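Local coordinates for protein pyruvate kinase (Toxoplasma gondii, PDB 3GG8) that catalyses the last step of glycolysis, transferring the phosphate of phosphoenolpyruvate to ADP to give pyruvate and ATP, at residues 314-319 against 361-366; 35-40 against 369-374; 61-66 against 447-452. One frame throughout, in Å; residues are numbered along the deposited sequence.

Contact 1: 314-319 against 361-366; sequences QMLESM and ETMARI
L316 and M319 press against T362, M363 and I366 in a buried, largely apolar contact between the loop that follows barrel strand 309-312 and the long helix 356-371, which comes after the eighth strand, 343-346. No hydrogen bond crosses it; the fit is made by branched and sulfur-containing side chains. L316 sits at its centre and divides its two methyls between two neighbours on the helix. CD2 slants across the M363 side chain, 3.9 Å from M363 CB, while CD1 meets I366 CD1 end to end at 4.0 Å. M363 and I366 lie three residues apart and therefore on the same face of the helix, so one forked leucine can touch both.

One 3-10 turn later, M319 reaches out to T362 tip to tip. Its chain runs straight through chi2 (-170°) and bends at chi3 (82°), which brings the methyl CE to 3.5 Å from T362 OG1 and lays SD 4.0 Å from T362 CG2. A threonine suits this buried place because its hydroxyl is bonded to the carbonyl of I358, one turn back in the same helix, and its methyl remains for packing. The turn itself is closed by the bond from M319 N to L316 O, 3.1 Å. V333 of helix 327-339 packs on L316, M363 and I366 together, and the side chain of Q314 is bonded to R327 of the second subunit. Loop and successive outer helices packed in this way are typical of the (beta/alpha)8, or TIM, barrel of pyruvate kinase.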
ATOM      1  N   GLN C 314     -32.096  16.064  16.765  1.00 35.49           N
ATOM      2  CA  GLN C 314     -31.709  15.242  17.882  1.00 35.73           C
ATOM      3  C   GLN C 314     -30.203  15.294  18.161  1.00 35.29           C
ATOM      4  O   GLN C 314     -29.563  14.248  18.318  1.00 34.44           O
ATOM      5  CB  GLN C 314     -32.170  13.806  17.647  1.00 35.78           C
ATOM      6  CG  GLN C 314     -33.617  13.701  17.203  1.00 37.31           C
ATOM      7  CD  GLN C 314     -34.073  12.268  17.154  1.00 38.44           C
ATOM      8  OE1 GLN C 314     -33.322  11.371  16.757  1.00 39.31           O
ATOM      9  NE2 GLN C 314     -35.302  12.040  17.570  1.00 38.90           N
ATOM     10  N   MET C 315     -29.665  16.513  18.220  1.00 34.96           N
ATOM     11  CA  MET C 315     -28.238  16.745  18.435  1.00 35.49           C
ATOM     12  C   MET C 315     -27.888  16.969  19.904  1.00 35.44           C
ATOM     13  O   MET C 315     -27.313  16.093  20.557  1.00 35.14           O
ATOM     14  CB  MET C 315     -27.752  17.911  17.563  1.00 35.92           C
ATOM     15  CG  MET C 315     -27.830  17.595  16.058  1.00 37.16           C
ATOM     16  SD  MET C 315     -26.594  16.370  15.527  1.00 41.97           S
ATOM     17  CE  MET C 315     -25.242  17.484  15.199  1.00 37.12           C
ATOM     18  N   LEU C 316     -28.269  18.130  20.424  1.00 35.58           N
ATOM     19  CA  LEU C 316     -28.037  18.496  21.816  1.00 35.65           C
ATOM     20  C   LEU C 316     -29.355  18.903  22.486  1.00 35.88           C
ATOM     21  O   LEU C 316     -29.439  19.951  23.128  1.00 35.69           O
ATOM     22  CB  LEU C 316     -27.046  19.663  21.867  1.00 35.82           C
ATOM     23  CG  LEU C 316     -25.538  19.502  22.086  1.00 35.77           C
ATOM     24  CD1 LEU C 316     -24.974  18.213  21.588  1.00 35.24           C
ATOM     25  CD2 LEU C 316     -24.785  20.686  21.502  1.00 35.68           C
ATOM     26  N   GLU C 317     -30.375  18.061  22.363  1.00 36.28           N
ATOM     27  CA  GLU C 317     -31.736  18.494  22.660  1.00 36.67           C
ATOM     28  C   GLU C 317     -32.032  18.782  24.127  1.00 36.36           C
ATOM     29  O   GLU C 317     -32.867  19.644  24.428  1.00 36.09           O
ATOM     30  CB  GLU C 317     -32.781  17.597  21.979  1.00 37.02           C
ATOM     31  CG  GLU C 317     -32.605  17.656  20.448  1.00 40.49           C
ATOM     32  CD  GLU C 317     -33.903  17.679  19.632  1.00 45.55           C
ATOM     33  OE1 GLU C 317     -34.895  17.061  20.081  1.00 47.45           O
ATOM     34  OE2 GLU C 317     -33.908  18.294  18.519  1.00 46.74           O
ATOM     35  N   SER C 318     -31.301  18.129  25.032  1.00 35.61           N
ATOM     36  CA  SER C 318     -31.483  18.347  26.465  1.00 35.01           C
ATOM     37  C   SER C 318     -31.034  19.744  26.900  1.00 35.15           C
ATOM     38  O   SER C 318     -31.411  20.216  27.971  1.00 34.60           O
ATOM     39  CB  SER C 318     -30.724  17.293  27.271  1.00 35.08           C
ATOM     40  OG  SER C 318     -29.334  17.576  27.306  1.00 34.70           O
ATOM     41  N   MET C 319     -30.222  20.392  26.070  1.00 35.20           N
ATOM     42  CA  MET C 319     -29.716  21.737  26.374  1.00 35.60           C
ATOM     43  C   MET C 319     -30.734  22.861  26.134  1.00 35.42           C
ATOM     44  O   MET C 319     -30.475  24.028  26.449  1.00 35.25           O
ATOM     45  CB  MET C 319     -28.412  22.010  25.615  1.00 35.48           C
ATOM     46  CG  MET C 319     -27.244  21.150  26.081  1.00 35.11           C
ATOM     47  SD  MET C 319     -25.701  21.726  25.350  1.00 36.44           S
ATOM     48  CE  MET C 319     -25.274  23.082  26.442  1.00 35.11           C
ATOM     49  N   GLU C 361     -21.195  27.181  22.167  1.00 33.72           N
ATOM     50  CA  GLU C 361     -19.851  26.937  22.704  1.00 34.27           C
ATOM     51  C   GLU C 361     -19.616  25.448  22.950  1.00 34.18           C
ATOM     52  O   GLU C 361     -18.521  24.937  22.711  1.00 34.88           O
ATOM     53  CB  GLU C 361     -19.629  27.686  24.029  1.00 34.16           C
ATOM     54  CG  GLU C 361     -20.029  29.154  24.034  1.00 35.36           C
ATOM     55  CD  GLU C 361     -19.593  29.873  25.304  1.00 35.26           C
ATOM     56  OE1 GLU C 361     -19.024  30.990  25.188  1.00 37.18           O
ATOM     57  OE2 GLU C 361     -19.811  29.331  26.411  1.00 34.44           O
ATOM     58  N   THR C 362     -20.637  24.770  23.457  1.00 34.13           N
ATOM     59  CA  THR C 362     -20.551  23.352  23.805  1.00 34.47           C
ATOM     60  C   THR C 362     -20.343  22.495  22.554  1.00 35.32           C
ATOM     61  O   THR C 362     -19.495  21.591  22.540  1.00 36.11           O
ATOM     62  CB  THR C 362     -21.795  22.905  24.617  1.00 34.08           C
ATOM     63  OG1 THR C 362     -21.883  23.708  25.797  1.00 32.49           O
ATOM     64  CG2 THR C 362     -21.736  21.435  25.002  1.00 33.31           C
ATOM     65  N   MET C 363     -21.087  22.792  21.502  1.00 35.34           N
ATOM     66  CA  MET C 363     -20.913  22.064  20.259  1.00 36.38           C
ATOM     67  C   MET C 363     -19.563  22.326  19.615  1.00 35.57           C
ATOM     68  O   MET C 363     -19.023  21.435  18.981  1.00 35.71           O
ATOM     69  CB  MET C 363     -22.037  22.355  19.254  1.00 35.91           C
ATOM     70  CG  MET C 363     -22.186  21.195  18.255  1.00 36.21           C
ATOM     71  SD  MET C 363     -23.828  21.070  17.558  1.00 40.19           S
ATOM     72  CE  MET C 363     -23.802  22.570  16.594  1.00 34.31           C
ATOM     73  N   ALA C 364     -19.051  23.554  19.736  1.00 35.71           N
ATOM     74  CA  ALA C 364     -17.699  23.906  19.273  1.00 35.15           C
ATOM     75  C   ALA C 364     -16.664  23.084  20.025  1.00 35.37           C
ATOM     76  O   ALA C 364     -15.700  22.604  19.435  1.00 35.70           O
ATOM     77  CB  ALA C 364     -17.436  25.382  19.474  1.00 34.91           C
ATOM     78  N   ARG C 365     -16.875  22.925  21.332  1.00 35.39           N
ATOM     79  CA  ARG C 365     -16.006  22.099  22.175  1.00 35.63           C
ATOM     80  C   ARG C 365     -16.065  20.627  21.771  1.00 34.78           C
ATOM     81  O   ARG C 365     -15.034  19.999  21.659  1.00 34.53           O
ATOM     82  CB  ARG C 365     -16.370  22.235  23.653  1.00 35.61           C
ATOM     83  CG  ARG C 365     -15.815  23.464  24.349  1.00 36.88           C
ATOM     84  CD  ARG C 365     -16.130  23.413  25.845  1.00 38.24           C
ATOM     85  NE  ARG C 365     -17.319  24.199  26.196  1.00 44.95           N
ATOM     86  CZ  ARG C 365     -17.289  25.490  26.549  1.00 46.79           C
ATOM     87  NH1 ARG C 365     -18.420  26.127  26.855  1.00 47.51           N
ATOM     88  NH2 ARG C 365     -16.129  26.144  26.605  1.00 47.77           N
ATOM     89  N   ILE C 366     -17.269  20.092  21.546  1.00 34.53           N
ATOM     90  CA  ILE C 366     -17.433  18.680  21.153  1.00 34.24           C
ATOM     91  C   ILE C 366     -16.821  18.440  19.776  1.00 33.46           C
ATOM     92  O   ILE C 366     -16.214  17.409  19.542  1.00 32.84           O
ATOM     93  CB  ILE C 366     -18.902  18.220  21.115  1.00 34.21           C
ATOM     94  CG1 ILE C 366     -19.549  18.299  22.494  1.00 33.77           C
ATOM     95  CG2 ILE C 366     -19.009  16.781  20.598  1.00 34.50           C
ATOM     96  CD1 ILE C 366     -21.077  18.367  22.425  1.00 32.23           C
TER

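Contact 2: 35-40 against 369-374; sequences AHRTRI and EAETCV
The carboxylate of E371 is gripped by three donors from R37 and T38. R37 N gives a nearly straight bond to E371 OE2 (2.8 Å, 169° at the hydrogen), and T38 N gives a second to E371 OE1, also 2.8 Å. Both amides approach on the syn side but stand about 30° out of the carboxylate plane. The hydroxyl of T38 completes the grip: T38 OG1 donates to E371 OE1 at 2.5 Å through the anti lone pair, so OE1 takes two bonds and OE2 one. Glutamate is long enough for this task. Its chain, extended beyond CG (chi2 160°), spans the gap from helix 356-371 to the backbone leading into strand 39-43.

Around the polar centre, R37 CG lies 3.5 Å from E371 OE2, and H36 CB is equally close to that oxygen. The R37 guanidinium turns away to the carbonyls of P431 and G453, while the T38 side chain packs on V337 and V344. Across this contact the buried carboxylate is thus met by neutral donors, with R37 NE 5.9 Å from E371 OE2, too far for a salt bridge; it is probably ionised, its charge stabilised by two backbone amides and a hydroxyl that tie the last barrel helix to the approach to the first strand.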
ATOM      1  N   ALA C  35     -10.984  27.049  17.168  1.00 26.91           N
ATOM      2  CA  ALA C  35     -10.309  26.732  15.916  1.00 26.74           C
ATOM      3  C   ALA C  35     -10.683  25.352  15.336  1.00 26.87           C
ATOM      4  O   ALA C  35     -10.015  24.857  14.413  1.00 26.19           O
ATOM      5  CB  ALA C  35      -8.799  26.884  16.065  1.00 26.75           C
ATOM      6  N   HIS C  36     -11.758  24.753  15.860  1.00 27.03           N
ATOM      7  CA  HIS C  36     -12.358  23.544  15.267  1.00 27.42           C
ATOM      8  C   HIS C  36     -12.712  23.766  13.785  1.00 28.55           C
ATOM      9  O   HIS C  36     -13.009  24.897  13.363  1.00 27.86           O
ATOM     10  CB  HIS C  36     -13.609  23.133  16.039  1.00 27.30           C
ATOM     11  CG  HIS C  36     -14.732  24.114  15.917  1.00 25.90           C
ATOM     12  ND1 HIS C  36     -14.960  25.100  16.850  1.00 25.22           N
ATOM     13  CD2 HIS C  36     -15.669  24.283  14.955  1.00 24.31           C
ATOM     14  CE1 HIS C  36     -15.987  25.837  16.464  1.00 24.40           C
ATOM     15  NE2 HIS C  36     -16.439  25.358  15.323  1.00 22.97           N
ATOM     16  N   ARG C  37     -12.682  22.683  13.010  1.00 29.81           N
ATOM     17  CA  ARG C  37     -12.870  22.729  11.550  1.00 31.31           C
ATOM     18  C   ARG C  37     -14.324  22.554  11.094  1.00 32.02           C
ATOM     19  O   ARG C  37     -14.768  23.178  10.118  1.00 33.01           O
ATOM     20  CB  ARG C  37     -11.963  21.684  10.888  1.00 31.48           C
ATOM     21  CG  ARG C  37     -10.603  21.518  11.572  1.00 32.17           C
ATOM     22  CD  ARG C  37      -9.672  22.709  11.316  1.00 35.56           C
ATOM     23  NE  ARG C  37      -9.439  22.909   9.882  1.00 37.70           N
ATOM     24  CZ  ARG C  37      -8.596  22.189   9.143  1.00 36.88           C
ATOM     25  NH1 ARG C  37      -7.883  21.219   9.701  1.00 37.96           N
ATOM     26  NH2 ARG C  37      -8.466  22.436   7.843  1.00 35.41           N
ATOM     27  N   THR C  38     -15.069  21.715  11.806  1.00 32.53           N
ATOM     28  CA  THR C  38     -16.510  21.525  11.573  1.00 32.26           C
ATOM     29  C   THR C  38     -17.308  22.845  11.680  1.00 32.98           C
ATOM     30  O   THR C  38     -17.047  23.657  12.561  1.00 33.64           O
ATOM     31  CB  THR C  38     -17.069  20.396  12.518  1.00 32.20           C
ATOM     32  OG1 THR C  38     -16.226  19.228  12.421  1.00 30.80           O
ATOM     33  CG2 THR C  38     -18.475  20.007  12.152  1.00 30.11           C
ATOM     34  N   ARG C  39     -18.238  23.066  10.746  1.00 32.95           N
ATOM     35  CA  ARG C  39     -19.062  24.279  10.670  1.00 33.11           C
ATOM     36  C   ARG C  39     -20.347  24.137  11.503  1.00 33.02           C
ATOM     37  O   ARG C  39     -20.907  23.046  11.605  1.00 32.65           O
ATOM     38  CB  ARG C  39     -19.477  24.490   9.216  1.00 33.94           C
ATOM     39  CG  ARG C  39     -18.577  25.339   8.354  1.00 35.81           C
ATOM     40  CD  ARG C  39     -17.117  25.157   8.569  1.00 37.66           C
ATOM     41  NE  ARG C  39     -16.540  26.025   9.598  1.00 39.57           N
ATOM     42  CZ  ARG C  39     -16.365  27.344   9.497  1.00 40.97           C
ATOM     43  NH1 ARG C  39     -15.796  27.996  10.496  1.00 39.88           N
ATOM     44  NH2 ARG C  39     -16.762  28.023   8.423  1.00 43.34           N
ATOM     45  N   ILE C  40     -20.825  25.228  12.102  1.00 33.15           N
ATOM     46  CA  ILE C  40     -21.989  25.126  12.998  1.00 32.99           C
ATOM     47  C   ILE C  40     -23.180  25.907  12.442  1.00 33.69           C
ATOM     48  O   ILE C  40     -23.061  27.102  12.136  1.00 33.30           O
ATOM     49  CB  ILE C  40     -21.654  25.564  14.444  1.00 33.05           C
ATOM     50  CG1 ILE C  40     -20.580  24.640  15.056  1.00 32.36           C
ATOM     51  CG2 ILE C  40     -22.906  25.593  15.315  1.00 32.16           C
ATOM     52  CD1 ILE C  40     -20.028  25.111  16.377  1.00 32.71           C
ATOM     53  N   GLU C 369     -12.994  18.263  20.149  1.00 29.82           N
ATOM     54  CA  GLU C 369     -12.519  16.994  20.744  1.00 30.14           C
ATOM     55  C   GLU C 369     -12.606  15.823  19.783  1.00 30.27           C
ATOM     56  O   GLU C 369     -11.768  14.928  19.823  1.00 30.18           O
ATOM     57  CB  GLU C 369     -13.304  16.640  21.999  1.00 29.99           C
ATOM     58  CG  GLU C 369     -13.229  17.663  23.085  1.00 30.93           C
ATOM     59  CD  GLU C 369     -11.927  17.624  23.871  1.00 32.30           C
ATOM     60  OE1 GLU C 369     -11.007  16.837  23.555  1.00 32.83           O
ATOM     61  OE2 GLU C 369     -11.833  18.397  24.834  1.00 33.02           O
ATOM     62  N   ALA C 370     -13.647  15.813  18.947  1.00 30.94           N
ATOM     63  CA  ALA C 370     -13.837  14.760  17.946  1.00 31.38           C
ATOM     64  C   ALA C 370     -12.749  14.865  16.901  1.00 31.66           C
ATOM     65  O   ALA C 370     -12.207  13.867  16.460  1.00 31.94           O
ATOM     66  CB  ALA C 370     -15.217  14.873  17.286  1.00 31.68           C
ATOM     67  N   GLU C 371     -12.435  16.092  16.513  1.00 32.56           N
ATOM     68  CA  GLU C 371     -11.398  16.361  15.530  1.00 33.11           C
ATOM     69  C   GLU C 371     -10.012  15.952  16.040  1.00 33.78           C
ATOM     70  O   GLU C 371      -9.111  15.685  15.251  1.00 33.98           O
ATOM     71  CB  GLU C 371     -11.455  17.827  15.107  1.00 32.75           C
ATOM     72  CG  GLU C 371     -12.614  18.108  14.154  1.00 32.25           C
ATOM     73  CD  GLU C 371     -13.004  19.566  14.096  1.00 31.97           C
ATOM     74  OE1 GLU C 371     -14.142  19.865  13.660  1.00 32.09           O
ATOM     75  OE2 GLU C 371     -12.173  20.410  14.477  1.00 32.05           O
ATOM     76  N   THR C 372      -9.864  15.891  17.361  1.00 34.91           N
ATOM     77  CA  THR C 372      -8.720  15.232  18.036  1.00 35.97           C
ATOM     78  C   THR C 372      -8.526  13.786  17.563  1.00 36.68           C
ATOM     79  O   THR C 372      -7.399  13.313  17.432  1.00 36.69           O
ATOM     80  CB  THR C 372      -8.924  15.281  19.578  1.00 35.74           C
ATOM     81  OG1 THR C 372      -8.245  16.419  20.111  1.00 36.65           O
ATOM     82  CG2 THR C 372      -8.456  14.031  20.282  1.00 36.72           C
ATOM     83  N   CYS C 373      -9.635  13.094  17.302  1.00 37.92           N
ATOM     84  CA  CYS C 373      -9.614  11.685  16.896  1.00 39.01           C
ATOM     85  C   CYS C 373      -9.261  11.449  15.433  1.00 39.36           C
ATOM     86  O   CYS C 373      -8.921  10.327  15.057  1.00 39.33           O
ATOM     87  CB  CYS C 373     -10.980  11.055  17.147  1.00 39.16           C
ATOM     88  SG  CYS C 373     -11.179  10.385  18.750  1.00 41.01           S
ATOM     89  N   VAL C 374      -9.376  12.486  14.604  1.00 39.67           N
ATOM     90  CA  VAL C 374      -9.249  12.319  13.154  1.00 40.06           C
ATOM     91  C   VAL C 374      -7.818  11.966  12.711  1.00 40.37           C
ATOM     92  O   VAL C 374      -6.844  12.638  13.083  1.00 40.22           O
ATOM     93  CB  VAL C 374      -9.810  13.553  12.380  1.00 40.16           C
ATOM     94  CG1 VAL C 374      -9.574  13.411  10.890  1.00 40.63           C
ATOM     95  CG2 VAL C 374     -11.306  13.727  12.654  1.00 39.31           C
TER

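Contact 3: 61-66 against 447-452; sequences GMNVCR and HLQVIR
With chi1 at -179°, V64 holds CG1 opposite its own backbone nitrogen and leaves CG2 to meet Q449 and V450, while a bend at chi2 (-59°) folds the Q449 amide back toward N63. The contact joins the second strand of the TIM barrel, 62-68, to the 3-10 turn 448-450 of the C-terminal alpha/beta domain, and so belongs to the interface between two domains of one chain. Valine against valine makes its apolar part: V64 CG2 lies 3.9 Å from V450 CG2, the two short side chains meeting at a slant. Compact beta-branched residues suit a place where strand and turn come this near.

Beside them the packing is between side chain and backbone. N63 CB rests 3.7 Å from Q449 O, and in return Q449 CB lies 3.8 Å from N63 O, each residue covering the carbonyl of the other. The strand is entered through G61, whose positive phi closes helix 51-60 in a Schellman motif, a backbone shape suited to glycine.

Both amide side chains have second tasks, which explains why asparagine and glutamine serve here. N63 OD1 accepts from the backbone of I40 on the adjoining strand, and Q449 NE2 is bonded to the carbonyl of I445. Their remaining ends share one water, which accepts from N63 ND2 at 2.9 Å and donates to Q449 OE1 at 2.6 Å.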
ATOM      1  N   GLY C  61     -19.020  30.432  17.690  1.00 33.86           N
ATOM      2  CA  GLY C  61     -18.847  29.506  16.569  1.00 33.19           C
ATOM      3  C   GLY C  61     -19.945  29.435  15.513  1.00 32.81           C
ATOM      4  O   GLY C  61     -19.859  28.617  14.596  1.00 33.03           O
ATOM      5  N   MET C  62     -20.978  30.263  15.615  1.00 32.31           N
ATOM      6  CA  MET C  62     -22.049  30.253  14.595  1.00 32.42           C
ATOM      7  C   MET C  62     -21.514  30.689  13.224  1.00 32.59           C
ATOM      8  O   MET C  62     -20.906  31.749  13.121  1.00 32.74           O
ATOM      9  CB  MET C  62     -23.222  31.158  15.009  1.00 32.51           C
ATOM     10  CG  MET C  62     -24.281  31.373  13.917  1.00 32.25           C
ATOM     11  SD  MET C  62     -25.789  32.102  14.573  1.00 32.83           S
ATOM     12  CE  MET C  62     -25.312  33.837  14.745  1.00 29.23           C
ATOM     13  N   ASN C  63     -21.742  29.871  12.187  1.00 32.84           N
ATOM     14  CA  ASN C  63     -21.352  30.200  10.818  1.00 32.36           C
ATOM     15  C   ASN C  63     -22.545  30.354   9.888  1.00 33.04           C
ATOM     16  O   ASN C  63     -22.466  31.027   8.857  1.00 32.11           O
ATOM     17  CB  ASN C  63     -20.417  29.124  10.249  1.00 32.17           C
ATOM     18  CG  ASN C  63     -19.279  28.777  11.181  1.00 31.86           C
ATOM     19  OD1 ASN C  63     -19.175  27.635  11.630  1.00 30.77           O
ATOM     20  ND2 ASN C  63     -18.401  29.750  11.464  1.00 30.58           N
ATOM     21  N   VAL C  64     -23.649  29.693  10.233  1.00 33.68           N
ATOM     22  CA  VAL C  64     -24.836  29.698   9.373  1.00 33.48           C
ATOM     23  C   VAL C  64     -26.077  29.933  10.227  1.00 34.10           C
ATOM     24  O   VAL C  64     -26.203  29.350  11.313  1.00 33.09           O
ATOM     25  CB  VAL C  64     -25.001  28.357   8.592  1.00 33.63           C
ATOM     26  CG1 VAL C  64     -26.239  28.391   7.674  1.00 32.02           C
ATOM     27  CG2 VAL C  64     -23.703  27.999   7.788  1.00 33.74           C
ATOM     28  N   CYS C  65     -26.972  30.779   9.705  1.00 34.73           N
ATOM     29  CA  CYS C  65     -28.277  31.064  10.297  1.00 35.55           C
ATOM     30  C   CYS C  65     -29.425  30.425   9.509  1.00 35.58           C
ATOM     31  O   CYS C  65     -29.718  30.832   8.379  1.00 35.46           O
ATOM     32  CB  CYS C  65     -28.505  32.574  10.364  1.00 34.91           C
ATOM     33  SG  CYS C  65     -27.219  33.424  11.293  1.00 37.49           S
ATOM     34  N   ARG C  66     -30.074  29.456  10.149  1.00 35.72           N
ATOM     35  CA  ARG C  66     -31.246  28.769   9.634  1.00 36.26           C
ATOM     36  C   ARG C  66     -32.540  29.482  10.017  1.00 36.69           C
ATOM     37  O   ARG C  66     -32.816  29.689  11.201  1.00 37.66           O
ATOM     38  CB  ARG C  66     -31.292  27.342  10.176  1.00 35.95           C
ATOM     39  CG  ARG C  66     -32.605  26.603   9.885  1.00 35.95           C
ATOM     40  CD  ARG C  66     -32.428  25.127  10.190  1.00 38.95           C
ATOM     41  NE  ARG C  66     -33.626  24.316   9.957  1.00 39.99           N
ATOM     42  CZ  ARG C  66     -34.504  23.986  10.903  1.00 39.74           C
ATOM     43  NH1 ARG C  66     -34.325  24.407  12.154  1.00 37.41           N
ATOM     44  NH2 ARG C  66     -35.563  23.233  10.599  1.00 39.28           N
ATOM     45  N   HIS C 447     -21.280  30.874   0.653  1.00 32.04           N
ATOM     46  CA  HIS C 447     -21.469  29.445   0.386  1.00 31.79           C
ATOM     47  C   HIS C 447     -20.436  28.574   1.097  1.00 32.07           C
ATOM     48  O   HIS C 447     -20.705  27.445   1.475  1.00 31.87           O
ATOM     49  CB  HIS C 447     -21.459  29.163  -1.120  1.00 31.43           C
ATOM     50  CG  HIS C 447     -22.625  29.751  -1.857  1.00 30.88           C
ATOM     51  ND1 HIS C 447     -22.518  30.262  -3.135  1.00 29.57           N
ATOM     52  CD2 HIS C 447     -23.922  29.910  -1.498  1.00 29.68           C
ATOM     53  CE1 HIS C 447     -23.698  30.691  -3.537  1.00 28.96           C
ATOM     54  NE2 HIS C 447     -24.567  30.497  -2.561  1.00 29.85           N
ATOM     55  N   LEU C 448     -19.257  29.137   1.296  1.00 32.90           N
ATOM     56  CA  LEU C 448     -18.120  28.433   1.876  1.00 33.26           C
ATOM     57  C   LEU C 448     -18.213  28.270   3.388  1.00 33.25           C
ATOM     58  O   LEU C 448     -17.383  27.590   3.989  1.00 34.21           O
ATOM     59  CB  LEU C 448     -16.832  29.182   1.504  1.00 33.05           C
ATOM     60  CG  LEU C 448     -15.886  28.704   0.390  1.00 33.60           C
ATOM     61  CD1 LEU C 448     -16.425  27.612  -0.531  1.00 31.68           C
ATOM     62  CD2 LEU C 448     -15.371  29.896  -0.394  1.00 33.83           C
ATOM     63  N   GLN C 449     -19.222  28.880   4.000  1.00 33.15           N
ATOM     64  CA  GLN C 449     -19.377  28.834   5.457  1.00 33.04           C
ATOM     65  C   GLN C 449     -19.878  27.460   5.893  1.00 32.72           C
ATOM     66  O   GLN C 449     -19.994  27.171   7.076  1.00 31.54           O
ATOM     67  CB  GLN C 449     -20.348  29.920   5.925  1.00 32.68           C
ATOM     68  CG  GLN C 449     -19.901  31.337   5.580  1.00 33.45           C
ATOM     69  CD  GLN C 449     -18.553  31.687   6.172  1.00 34.06           C
ATOM     70  OE1 GLN C 449     -18.299  31.468   7.364  1.00 33.75           O
ATOM     71  NE2 GLN C 449     -17.686  32.259   5.346  1.00 34.06           N
ATOM     72  N   VAL C 450     -20.124  26.622   4.894  1.00 32.39           N
ATOM     73  CA  VAL C 450     -20.729  25.310   5.053  1.00 32.07           C
ATOM     74  C   VAL C 450     -19.691  24.169   4.823  1.00 31.75           C
ATOM     75  O   VAL C 450     -20.018  22.983   4.908  1.00 31.45           O
ATOM     76  CB  VAL C 450     -22.001  25.301   4.127  1.00 31.99           C
ATOM     77  CG1 VAL C 450     -21.989  24.245   3.109  1.00 31.55           C
ATOM     78  CG2 VAL C 450     -23.307  25.391   4.936  1.00 31.00           C
ATOM     79  N   ILE C 451     -18.432  24.560   4.585  1.00 31.57           N
ATOM     80  CA  ILE C 451     -17.332  23.643   4.247  1.00 31.43           C
ATOM     81  C   ILE C 451     -16.392  23.436   5.465  1.00 31.97           C
ATOM     82  O   ILE C 451     -15.769  24.388   5.931  1.00 31.37           O
ATOM     83  CB  ILE C 451     -16.476  24.176   3.026  1.00 31.70           C
ATOM     84  CG1 ILE C 451     -17.344  24.588   1.822  1.00 31.14           C
ATOM     85  CG2 ILE C 451     -15.440  23.139   2.567  1.00 31.71           C
ATOM     86  CD1 ILE C 451     -18.300  23.494   1.307  1.00 29.61           C
ATOM     87  N   ARG C 452     -16.289  22.194   5.965  1.00 32.12           N
ATOM     88  CA  ARG C 452     -15.357  21.879   7.051  1.00 32.38           C
ATOM     89  C   ARG C 452     -13.906  22.225   6.686  1.00 32.95           C
ATOM     90  O   ARG C 452     -13.423  21.866   5.621  1.00 33.60           O
ATOM     91  CB  ARG C 452     -15.446  20.404   7.473  1.00 32.67           C
ATOM     92  CG  ARG C 452     -14.746  20.138   8.796  1.00 32.57           C
ATOM     93  CD  ARG C 452     -14.158  18.744   8.963  1.00 32.86           C
ATOM     94  NE  ARG C 452     -15.165  17.775   9.327  1.00 30.93           N
ATOM     95  CZ  ARG C 452     -14.942  16.615   9.943  1.00 28.73           C
ATOM     96  NH1 ARG C 452     -13.729  16.234  10.317  1.00 28.35           N
ATOM     97  NH2 ARG C 452     -15.966  15.838  10.195  1.00 25.44           N
TER
HETATM   98  O   HOH W   1     -18.804  32.101   9.863  1.00 40.96           O

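Overall arrangement
Contacts 1 and 2 share helix 356-371 and have centres 13 Å apart; they touch where A364 CB meets H36 CE1 at 3.4 Å, and both reach the second subunit. Contacts 2 and 3, centres 14 Å apart, join through neighbouring barrel strands, with I40 O 3.3 Å from V64 N in a probable hydrogen bond. Contacts 1 and 3 do not touch, their nearest atoms being about 5 Å apart. Contact 1 draws on the loop leaving a strand at its C-terminal end, the side where TIM-barrel enzymes carry their active site, whereas contacts 2 and 3 involve the beginnings of the first two strands, toward the other end of the barrel.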